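Local coordinates for protein chitinase A (Pteris ryukyuensis, PDB 4RL3) that probably hydrolyses the glycosidic bonds of chitin, here as the glycoside hydrolase family 18 catalytic domain of a longer fern chitinase that also carries LysM sequence, at residues A215-G220 / S227-A232; Q183-G188 / G244-S249. All coordinates share one frame; numbering follows the deposited sequence.

Interaction 1. Residues A215-G220 / S227-A232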
# COMPACT_ATOMS: atom_id res chain seq x y z
N ALA A 215 7.92 5.42 -6.37
CA ALA A 215 7.50 5.10 -7.72
C ALA A 215 6.84 3.75 -7.70
O ALA A 215 7.00 2.99 -6.75
CB ALA A 215 8.70 5.08 -8.66
N SER A 216 6.08 3.45 -8.75
CA SER A 216 5.36 2.18 -8.82
C SER A 216 4.96 1.78 -10.23
O SER A 216 4.94 2.61 -11.17
CB SER A 216 4.11 2.21 -7.94
OG SER A 216 3.23 3.24 -8.35
N PHE A 217 4.65 0.50 -10.36
CA PHE A 217 4.05 -0.05 -11.55
C PHE A 217 3.20 -1.27 -11.20
O PHE A 217 3.29 -1.80 -10.09
CB PHE A 217 5.11 -0.38 -12.63
CG PHE A 217 6.21 -1.31 -12.19
CD1 PHE A 217 6.04 -2.69 -12.25
CD2 PHE A 217 7.43 -0.82 -11.75
CE1 PHE A 217 7.06 -3.55 -11.87
CE2 PHE A 217 8.45 -1.67 -11.37
CZ PHE A 217 8.26 -3.04 -11.42
N SER A 218 2.37 -1.68 -12.15
CA SER A 218 1.56 -2.87 -12.01
C SER A 218 2.17 -4.00 -12.81
O SER A 218 2.70 -3.78 -13.91
CB SER A 218 0.14 -2.61 -12.50
OG SER A 218 -0.59 -3.83 -12.66
N THR A 219 2.08 -5.21 -12.26
CA THR A 219 2.42 -6.42 -12.98
C THR A 219 1.15 -7.16 -13.43
O THR A 219 1.22 -8.29 -13.93
CB THR A 219 3.28 -7.34 -12.09
OG1 THR A 219 2.65 -7.46 -10.81
CG2 THR A 219 4.69 -6.75 -11.93
N GLY A 220 0.00 -6.51 -13.31
CA GLY A 220 -1.27 -7.11 -13.69
C GLY A 220 -1.78 -6.66 -15.06
O GLY A 220 -2.96 -6.87 -15.37
N SER A 227 9.13 -2.26 -17.71
CA SER A 227 10.47 -1.98 -18.20
C SER A 227 10.68 -0.48 -18.41
O SER A 227 11.74 0.06 -18.13
CB SER A 227 10.76 -2.75 -19.49
OG SER A 227 9.85 -2.40 -20.51
N THR A 228 9.63 0.19 -18.86
CA THR A 228 9.67 1.64 -19.07
C THR A 228 9.74 2.38 -17.74
O THR A 228 10.52 3.32 -17.57
CB THR A 228 8.45 2.08 -19.89
OG1 THR A 228 8.53 1.46 -21.18
CG2 THR A 228 8.39 3.60 -20.04
N VAL A 229 8.93 1.95 -16.79
CA VAL A 229 8.99 2.54 -15.46
C VAL A 229 10.37 2.36 -14.83
O VAL A 229 10.90 3.28 -14.21
CB VAL A 229 7.91 1.96 -14.53
CG1 VAL A 229 8.07 2.50 -13.12
CG2 VAL A 229 6.53 2.29 -15.07
N LEU A 230 10.96 1.17 -14.99
CA LEU A 230 12.28 0.91 -14.43
C LEU A 230 13.34 1.84 -15.03
O LEU A 230 14.21 2.33 -14.32
CB LEU A 230 12.65 -0.57 -14.54
CG LEU A 230 11.85 -1.46 -13.59
CD1 LEU A 230 11.82 -2.91 -14.05
CD2 LEU A 230 12.36 -1.34 -12.17
N SER A 231 13.21 2.12 -16.32
CA SER A 231 14.08 3.10 -16.97
C SER A 231 13.93 4.51 -16.37
O SER A 231 14.92 5.17 -16.05
CB SER A 231 13.83 3.13 -18.47
OG SER A 231 14.24 1.92 -19.07
N ALA A 232 12.70 4.94 -16.17
CA ALA A 232 12.43 6.22 -15.50
C ALA A 232 12.99 6.24 -14.09
O ALA A 232 13.53 7.24 -13.63
CB ALA A 232 10.94 6.49 -15.46
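Val229 and Leu230 of one helical turn meet the Phe217 ring along its CD2-CE2 side, and this small apolar patch is most of what joins 215-220 to 227-232. The closer approach is that of Val229 CG1 to Phe217 CD2, 3.6 Å. Leu230 comes in beside it, its CD2 methyl 4.0 Å from Phe217 CE2; its CB leaves the helix to one side, but the branch end turns in to the ring. Both meet the ring at a slant. The second valine branch is used as well, Val229 CG2 lying 3.9 Å from Phe217 CB, while Val229 CG1 also lies against Ser216 O at 3.7 Å. With CG1 anti to its own backbone N (chi1 175°), Val229 divides its methyls: CG1 reaches the ring and the Ser216 carbonyl, CG2 the root of the phenylalanine. The carbonyl of Ser216, beside this apolar methyl, is hydrogen-bonded to the hydroxyl of Tyr196. On the other side of the strand, Ser216 OG is tied to Phe182 O and Phe184 N. Where the strand ends, Gly220 N donates to Ser218 OG over 2.8 Å, closing an ST turn. The axes of strand 215-218 and of the turns 227-232 approach to 8.6 Å and run nearly antiparallel, at 171°; this is the strand and helix of a beta-alpha-beta unit of the TIM barrel, completed by strand 244-248. Tyr262 of helix 261-271 touches both Phe217 and Leu230, Tyr196 of helix 193-206 packs on Val229, and Ile247 of the adjoining strand 244-248 lies against Phe217.

Interaction 2. Residues Q183-G188 / G244-S249; sequences QFYSYG and GIFIFS. With ACT (acetate ion), chain E; EDO (1,2-ethanediol), chain C.
The Tyr185 ring has Phe246 CE2 and acetate OXT at its edge, and Gln183 CB lies over one face, off-centre. Phe248 is sandwiched: acetate OXT sits over one face, 3.5 Å from its plane, and Ser249 CB over the other. The Tyr185 and Phe248 rings lie 20° from parallel but are displaced, with centroids 5.8 Å apart, so there is little stacking; the real contact is Tyr185 OH against Phe248 CB, 3.4 Å. Phe246 offers its edge to the same hydroxyl, CE2 lying 3.5 Å from Tyr185 OH. The phenol oxygen touches both phenylalanines, from directions roughly at right angles, and its hydrogen goes to acetate OXT, 2.6 Å from Tyr185 OH. Phe246 swings across to the tyrosine because its CG stands between backbone N and carbonyl carbon (chi1 76°), whereas Phe248, with CG anti to N (chi1 -165°), turns its ring end away. Phe248 is at the C-terminal end of strand 244-248 in the family 18 TIM barrel, the end that carries the active site in such barrels, and Phe246 two residues before it; a cis peptide joins Phe248 to Ser249. The acetate also lies beside the amide of Gln183, whose NE2 donates to Ala157 O. Ser249 OG shares a 2.6 Å hydrogen bond with O2 of an ethanediol, like the acetate probably from the crystallisation liquor, and caps the following helix at Gly252 N. Ser186 OG reaches Gln183 O almost straight along the carbonyl direction, 2.7 Å away, and Ser186 N is hydrogen-bonded to that same oxygen, so that two hydrogen bonds close the 3-10 turn that carries Tyr185.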
# COMPACT_ATOMS: atom_id res chain seq x y z
N GLN A 183 -0.03 5.61 -6.82
CA GLN A 183 -0.31 4.59 -7.83
C GLN A 183 -0.07 5.10 -9.25
O GLN A 183 -0.99 5.58 -9.92
CB GLN A 183 -1.75 4.12 -7.71
CG GLN A 183 -2.10 3.51 -6.36
CD GLN A 183 -3.54 3.02 -6.32
OE1 GLN A 183 -4.08 2.56 -7.33
NE2 GLN A 183 -4.17 3.14 -5.17
N PHE A 184 1.16 4.94 -9.74
CA PHE A 184 1.51 5.45 -11.08
C PHE A 184 0.97 4.58 -12.20
O PHE A 184 0.93 5.01 -13.36
CB PHE A 184 3.03 5.63 -11.18
CG PHE A 184 3.53 6.80 -10.40
CD1 PHE A 184 3.39 8.10 -10.89
CD2 PHE A 184 4.10 6.63 -9.14
CE1 PHE A 184 3.84 9.19 -10.16
CE2 PHE A 184 4.56 7.72 -8.42
CZ PHE A 184 4.42 9.00 -8.91
N TYR A 185 0.51 3.39 -11.84
CA TYR A 185 -0.16 2.50 -12.79
C TYR A 185 -1.59 2.95 -13.11
O TYR A 185 -2.27 2.31 -13.91
CB TYR A 185 -0.12 1.04 -12.30
CG TYR A 185 -0.38 0.83 -10.83
CD1 TYR A 185 0.67 0.88 -9.90
CD2 TYR A 185 -1.65 0.58 -10.35
CE1 TYR A 185 0.44 0.70 -8.55
CE2 TYR A 185 -1.89 0.38 -9.00
CZ TYR A 185 -0.85 0.44 -8.10
OH TYR A 185 -1.09 0.25 -6.77
N SER A 186 -2.03 4.06 -12.50
CA SER A 186 -3.25 4.76 -12.91
C SER A 186 -3.08 5.46 -14.26
O SER A 186 -4.07 5.82 -14.89
CB SER A 186 -3.67 5.78 -11.84
OG SER A 186 -2.66 6.77 -11.66
N TYR A 187 -1.84 5.70 -14.69
CA TYR A 187 -1.58 6.39 -15.95
C TYR A 187 -1.58 5.40 -17.12
O TYR A 187 -1.62 4.19 -16.92
CB TYR A 187 -0.28 7.21 -15.88
CG TYR A 187 -0.37 8.32 -14.86
CD1 TYR A 187 -1.31 9.34 -15.00
CD2 TYR A 187 0.45 8.34 -13.75
CE1 TYR A 187 -1.43 10.34 -14.06
CE2 TYR A 187 0.35 9.34 -12.80
CZ TYR A 187 -0.58 10.34 -12.95
OH TYR A 187 -0.69 11.34 -12.00
N GLY A 188 -1.55 5.94 -18.34
CA GLY A 188 -1.75 5.12 -19.52
C GLY A 188 -0.61 4.19 -19.87
O GLY A 188 0.56 4.47 -19.59
N GLY A 244 12.23 4.90 -3.20
CA GLY A 244 11.85 3.50 -3.31
C GLY A 244 10.85 3.24 -4.41
O GLY A 244 10.45 4.16 -5.14
N ILE A 245 10.45 1.98 -4.51
CA ILE A 245 9.53 1.50 -5.53
C ILE A 245 8.57 0.51 -4.89
O ILE A 245 8.98 -0.28 -4.04
CB ILE A 245 10.30 0.75 -6.66
CG1 ILE A 245 11.28 1.69 -7.37
CG2 ILE A 245 9.34 0.16 -7.68
CD1 ILE A 245 12.23 0.99 -8.31
N PHE A 246 7.30 0.54 -5.29
CA PHE A 246 6.40 -0.57 -4.96
C PHE A 246 5.70 -1.14 -6.19
O PHE A 246 5.57 -0.47 -7.21
CB PHE A 246 5.38 -0.19 -3.87
CG PHE A 246 4.24 0.68 -4.34
CD1 PHE A 246 4.37 2.05 -4.40
CD2 PHE A 246 3.03 0.11 -4.73
CE1 PHE A 246 3.31 2.85 -4.83
CE2 PHE A 246 1.98 0.89 -5.16
CZ PHE A 246 2.12 2.27 -5.22
N ILE A 247 5.25 -2.38 -6.05
CA ILE A 247 4.57 -3.12 -7.11
C ILE A 247 3.22 -3.61 -6.64
O ILE A 247 3.08 -4.13 -5.53
CB ILE A 247 5.42 -4.32 -7.59
CG1 ILE A 247 6.67 -3.80 -8.31
CG2 ILE A 247 4.62 -5.27 -8.48
CD1 ILE A 247 7.69 -4.88 -8.63
N PHE A 248 2.22 -3.39 -7.48
CA PHE A 248 0.92 -4.02 -7.34
C PHE A 248 0.82 -5.04 -8.48
O PHE A 248 0.63 -4.65 -9.63
CB PHE A 248 -0.17 -2.95 -7.44
CG PHE A 248 -1.51 -3.42 -6.96
CD1 PHE A 248 -1.82 -3.35 -5.61
CD2 PHE A 248 -2.43 -3.94 -7.83
CE1 PHE A 248 -3.03 -3.78 -5.14
CE2 PHE A 248 -3.66 -4.38 -7.37
CZ PHE A 248 -3.95 -4.31 -6.02
N SER A 249 0.98 -6.34 -8.23
CA SER A 249 1.05 -6.99 -6.92
C SER A 249 1.69 -8.36 -7.11
O SER A 249 1.82 -8.84 -8.24
CB SER A 249 -0.36 -7.23 -6.40
OG SER A 249 -1.12 -8.02 -7.31
C ACT E . -3.86 -0.31 -4.95
O ACT E . -5.06 -0.52 -4.65
OXT ACT E . -3.58 -0.37 -6.18
CH3 ACT E . -2.82 -0.02 -3.91
C1 EDO C . -3.56 -7.34 -4.53
O1 EDO C . -3.11 -8.44 -3.72
C2 EDO C . -4.40 -7.81 -5.72
O2 EDO C . -3.60 -8.50 -6.68

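Overall arrangement
Both interactions use neighbouring parallel strands of the barrel, 215-218 and 244-248, and their centres lie about 7 Å apart. Interaction 1 joins the first strand to the helix outside it; interaction 2 meets the second strand from the barrel interior, with an acetate on Tyr185 and Phe248 and an ethanediol beyond the strand end at Ser249. Ser216 links them: its OG lies 3.0 Å from Phe184 N of the 183-188 loop, and its neighbour Ala215 O is 2.9 Å from Phe246 N. A bound magnesium ion is about 4 Å from the side chain of Gln183 but about 11 Å from that of Ser216, so interaction 2 lies nearer it, at the barrel end that carries active sites in this fold.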